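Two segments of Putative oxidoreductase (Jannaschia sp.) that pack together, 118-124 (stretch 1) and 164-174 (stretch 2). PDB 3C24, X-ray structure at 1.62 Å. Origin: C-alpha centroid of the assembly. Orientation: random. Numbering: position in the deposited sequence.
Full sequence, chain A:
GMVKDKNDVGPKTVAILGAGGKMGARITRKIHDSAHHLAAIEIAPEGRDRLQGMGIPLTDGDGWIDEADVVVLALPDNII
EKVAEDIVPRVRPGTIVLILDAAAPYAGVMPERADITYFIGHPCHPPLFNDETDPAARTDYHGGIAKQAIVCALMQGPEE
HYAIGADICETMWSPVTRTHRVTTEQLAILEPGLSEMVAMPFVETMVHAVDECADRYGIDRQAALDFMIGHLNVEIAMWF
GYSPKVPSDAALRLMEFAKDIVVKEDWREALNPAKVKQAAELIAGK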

# COMPACT_ATOMS: atom_id res chain seq x y z
N TYR A 118 15.07 1.00 -30.93
CA TYR A 118 14.28 1.62 -29.87
C TYR A 118 14.19 0.60 -28.76
O TYR A 118 13.77 -0.55 -28.97
N PHE A 119 14.60 1.05 -27.59
CA PHE A 119 14.61 0.25 -26.38
C PHE A 119 13.88 1.05 -25.32
O PHE A 119 14.16 2.22 -25.14
N ILE A 120 12.99 0.37 -24.63
CA ILE A 120 12.15 0.96 -23.53
C ILE A 120 12.51 0.30 -22.22
O ILE A 120 12.54 -0.93 -22.09
N GLY A 121 12.74 1.12 -21.19
CA GLY A 121 12.93 0.63 -19.83
C GLY A 121 12.09 1.41 -18.85
O GLY A 121 11.70 2.53 -19.13
N HIS A 122 11.69 0.75 -17.76
CA HIS A 122 10.99 1.45 -16.69
C HIS A 122 11.21 0.75 -15.37
O HIS A 122 11.14 -0.48 -15.33
N PRO A 123 11.47 1.51 -14.28
CA PRO A 123 11.69 0.85 -13.00
C PRO A 123 10.39 0.35 -12.40
O PRO A 123 9.31 0.89 -12.70
N CYS A 124 10.48 -0.69 -11.58
CA CYS A 124 9.31 -1.15 -10.82
C CYS A 124 9.14 -0.28 -9.58
O CYS A 124 8.04 -0.13 -9.04
N ILE A 164 22.23 -5.00 -24.40
CA ILE A 164 22.94 -3.73 -24.22
C ILE A 164 21.99 -2.74 -23.49
O ILE A 164 22.34 -2.12 -22.50
N GLY A 165 20.79 -2.62 -24.00
CA GLY A 165 19.82 -1.71 -23.38
C GLY A 165 19.54 -2.09 -21.95
O GLY A 165 19.38 -1.24 -21.08
N ALA A 166 19.44 -3.39 -21.68
CA ALA A 166 19.19 -3.87 -20.32
C ALA A 166 20.33 -3.49 -19.36
O ALA A 166 20.11 -3.08 -18.21
N ASP A 167 21.54 -3.67 -19.88
CA ASP A 167 22.75 -3.32 -19.10
C ASP A 167 22.75 -1.82 -18.76
O ASP A 167 23.10 -1.42 -17.63
N ILE A 168 22.37 -1.00 -19.72
CA ILE A 168 22.33 0.44 -19.48
C ILE A 168 21.28 0.76 -18.41
O ILE A 168 21.55 1.49 -17.43
N CYS A 169 20.11 0.16 -18.54
CA CYS A 169 19.04 0.38 -17.54
C CYS A 169 19.42 -0.11 -16.16
O CYS A 169 19.12 0.53 -15.15
N GLU A 170 20.12 -1.23 -16.12
CA GLU A 170 20.57 -1.82 -14.85
C GLU A 170 21.63 -0.94 -14.16
O GLU A 170 21.74 -0.86 -12.91
N THR A 171 22.36 -0.20 -14.99
CA THR A 171 23.38 0.73 -14.50
C THR A 171 22.69 2.00 -14.01
O THR A 171 22.98 2.50 -12.92
N MSE A 172 21.73 2.51 -14.80
CA MSE A 172 21.04 3.75 -14.43
C MSE A 172 20.19 3.67 -13.18
O MSE A 172 20.05 4.67 -12.43
N TRP A 173 19.67 2.47 -12.93
CA TRP A 173 18.69 2.26 -11.87
C TRP A 173 19.14 1.31 -10.79
O TRP A 173 18.32 0.80 -10.02
N SER A 174 20.46 1.11 -10.73
CA SER A 174 21.07 0.22 -9.72
C SER A 174 20.74 0.70 -8.31
O SER A 174 20.70 1.88 -8.08

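What fills the space between the strand and the helix where the two stretches first meet? Phe119 points toward the helix in the t rotamer (chi1 -172°), with chi2 near -86° setting the ring so that one face meets Gly165. Gly165 CA lies 3.6 Å from the centroid of the Phe119 ring, almost on the ring normal, a CH-pi contact. The fit depends on glycine: an ideal CB there would stand 2.4 Å from Phe119 CD2, a clash. The ring tip also reaches the next residue, with Phe119 CZ 3.3 Å from Ala166 N and 4.4 Å from Ala166 CB.

How does the middle of the contact stay so close? Glycine lies on the strand side this time. Cys169 points toward the strand in the m rotamer, placing its SG 3.8 Å from Phe119 CE1, at the edge of that ring, and 4.1 Å from Gly121 CA. A CB on Gly121 would fall 2.6 Å from Cys169 SG and 3.1 Å from Trp173 CZ3, so the bare backbone makes room for both side chains.

Where does Trp173 send its large ring? It is the first residue to leave helical phi/psi, yet its CB still points toward the strand. With chi1 m (-65°) and chi2 -40°, the indole reaches back along the strand: Trp173 CH2 comes 3.4 Å from Gly121 C, at the ring edge, while Pro123 CD packs over one face, 3.8 Å from the centroid of the Trp173 six-membered ring.

Do polar groups join the two stretches? No hydrogen bond crosses between them; apolar and aromatic packing makes the contact. His122 points away, and its ND1 is hydrogen-bonded elsewhere in the structure. Within the helix, Thr171 takes the m rotamer (-53°), from which its OG1 donates to Asp167 O at 2.7 Å.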

# COMPACT_ATOMS: atom_id res chain seq x y z
CB TYR A 118 12.86 2.01 -30.35
CG TYR A 118 12.76 3.24 -31.20
CD1 TYR A 118 13.27 4.43 -30.80
CD2 TYR A 118 11.97 3.23 -32.35
CE1 TYR A 118 13.13 5.57 -31.59
CE2 TYR A 118 11.83 4.36 -33.14
CZ TYR A 118 12.38 5.52 -32.76
OH TYR A 118 12.18 6.64 -33.56
CB PHE A 119 16.04 -0.05 -25.96
CG PHE A 119 16.15 -1.04 -24.82
CD1 PHE A 119 16.07 -0.62 -23.50
CD2 PHE A 119 16.37 -2.36 -25.05
CE1 PHE A 119 16.15 -1.53 -22.46
CE2 PHE A 119 16.46 -3.25 -24.01
CZ PHE A 119 16.37 -2.82 -22.72
CB ILE A 120 10.63 0.85 -23.77
CG1 ILE A 120 10.25 1.21 -25.20
CG2 ILE A 120 9.92 1.71 -22.76
CD1 ILE A 120 8.78 0.88 -25.51
CB HIS A 122 9.51 1.50 -17.01
CG HIS A 122 8.81 2.62 -16.30
ND1 HIS A 122 8.83 3.91 -16.78
CD2 HIS A 122 8.22 2.67 -15.08
CE1 HIS A 122 8.17 4.69 -15.93
NE2 HIS A 122 7.79 3.96 -14.90
CB PRO A 123 12.26 1.97 -12.14
CG PRO A 123 11.96 3.21 -12.80
CD PRO A 123 11.73 2.97 -14.25
CB CYS A 124 9.41 -2.61 -10.37
SG CYS A 124 9.33 -3.81 -11.73
CB ILE A 164 23.44 -3.17 -25.55
CG1 ILE A 164 24.48 -4.13 -26.15
CG2 ILE A 164 24.00 -1.77 -25.35
CD1 ILE A 164 24.78 -3.90 -27.65
CB ALA A 166 18.95 -5.38 -20.31
CB ASP A 167 24.01 -3.68 -19.86
CG ASP A 167 25.25 -3.45 -19.04
OD1 ASP A 167 25.51 -4.24 -18.12
OD2 ASP A 167 25.98 -2.48 -19.33
CB ILE A 168 22.08 1.26 -20.73
CG1 ILE A 168 23.17 0.99 -21.80
CG2 ILE A 168 22.07 2.74 -20.37
CD1 ILE A 168 24.56 1.11 -21.27
CB CYS A 169 17.72 -0.27 -17.96
SG CYS A 169 16.97 0.54 -19.38
CB GLU A 170 21.10 -3.22 -15.07
CG GLU A 170 20.02 -4.24 -15.30
CD GLU A 170 20.55 -5.55 -15.87
OE1 GLU A 170 21.77 -5.71 -15.94
OE2 GLU A 170 19.72 -6.40 -16.27
CB THR A 171 24.37 1.12 -15.60
OG1 THR A 171 24.89 -0.06 -16.19
CG2 THR A 171 25.46 2.08 -15.06
CB MSE A 172 20.18 4.27 -15.60
CG MSE A 172 20.99 4.64 -16.78
SE MSE A 172 19.80 5.45 -18.15
CE MSE A 172 18.63 4.03 -18.46
CB TRP A 173 17.36 1.78 -12.48
CG TRP A 173 16.71 2.82 -13.36
CD1 TRP A 173 16.66 4.13 -13.12
CD2 TRP A 173 15.95 2.60 -14.56
NE1 TRP A 173 15.96 4.77 -14.11
CE2 TRP A 173 15.51 3.85 -15.01
CE3 TRP A 173 15.62 1.46 -15.32
CZ2 TRP A 173 14.76 4.02 -16.16
CZ3 TRP A 173 14.85 1.63 -16.48
CH2 TRP A 173 14.44 2.91 -16.89
CB SER A 174 22.59 0.11 -9.86
OG SER A 174 23.19 1.35 -9.59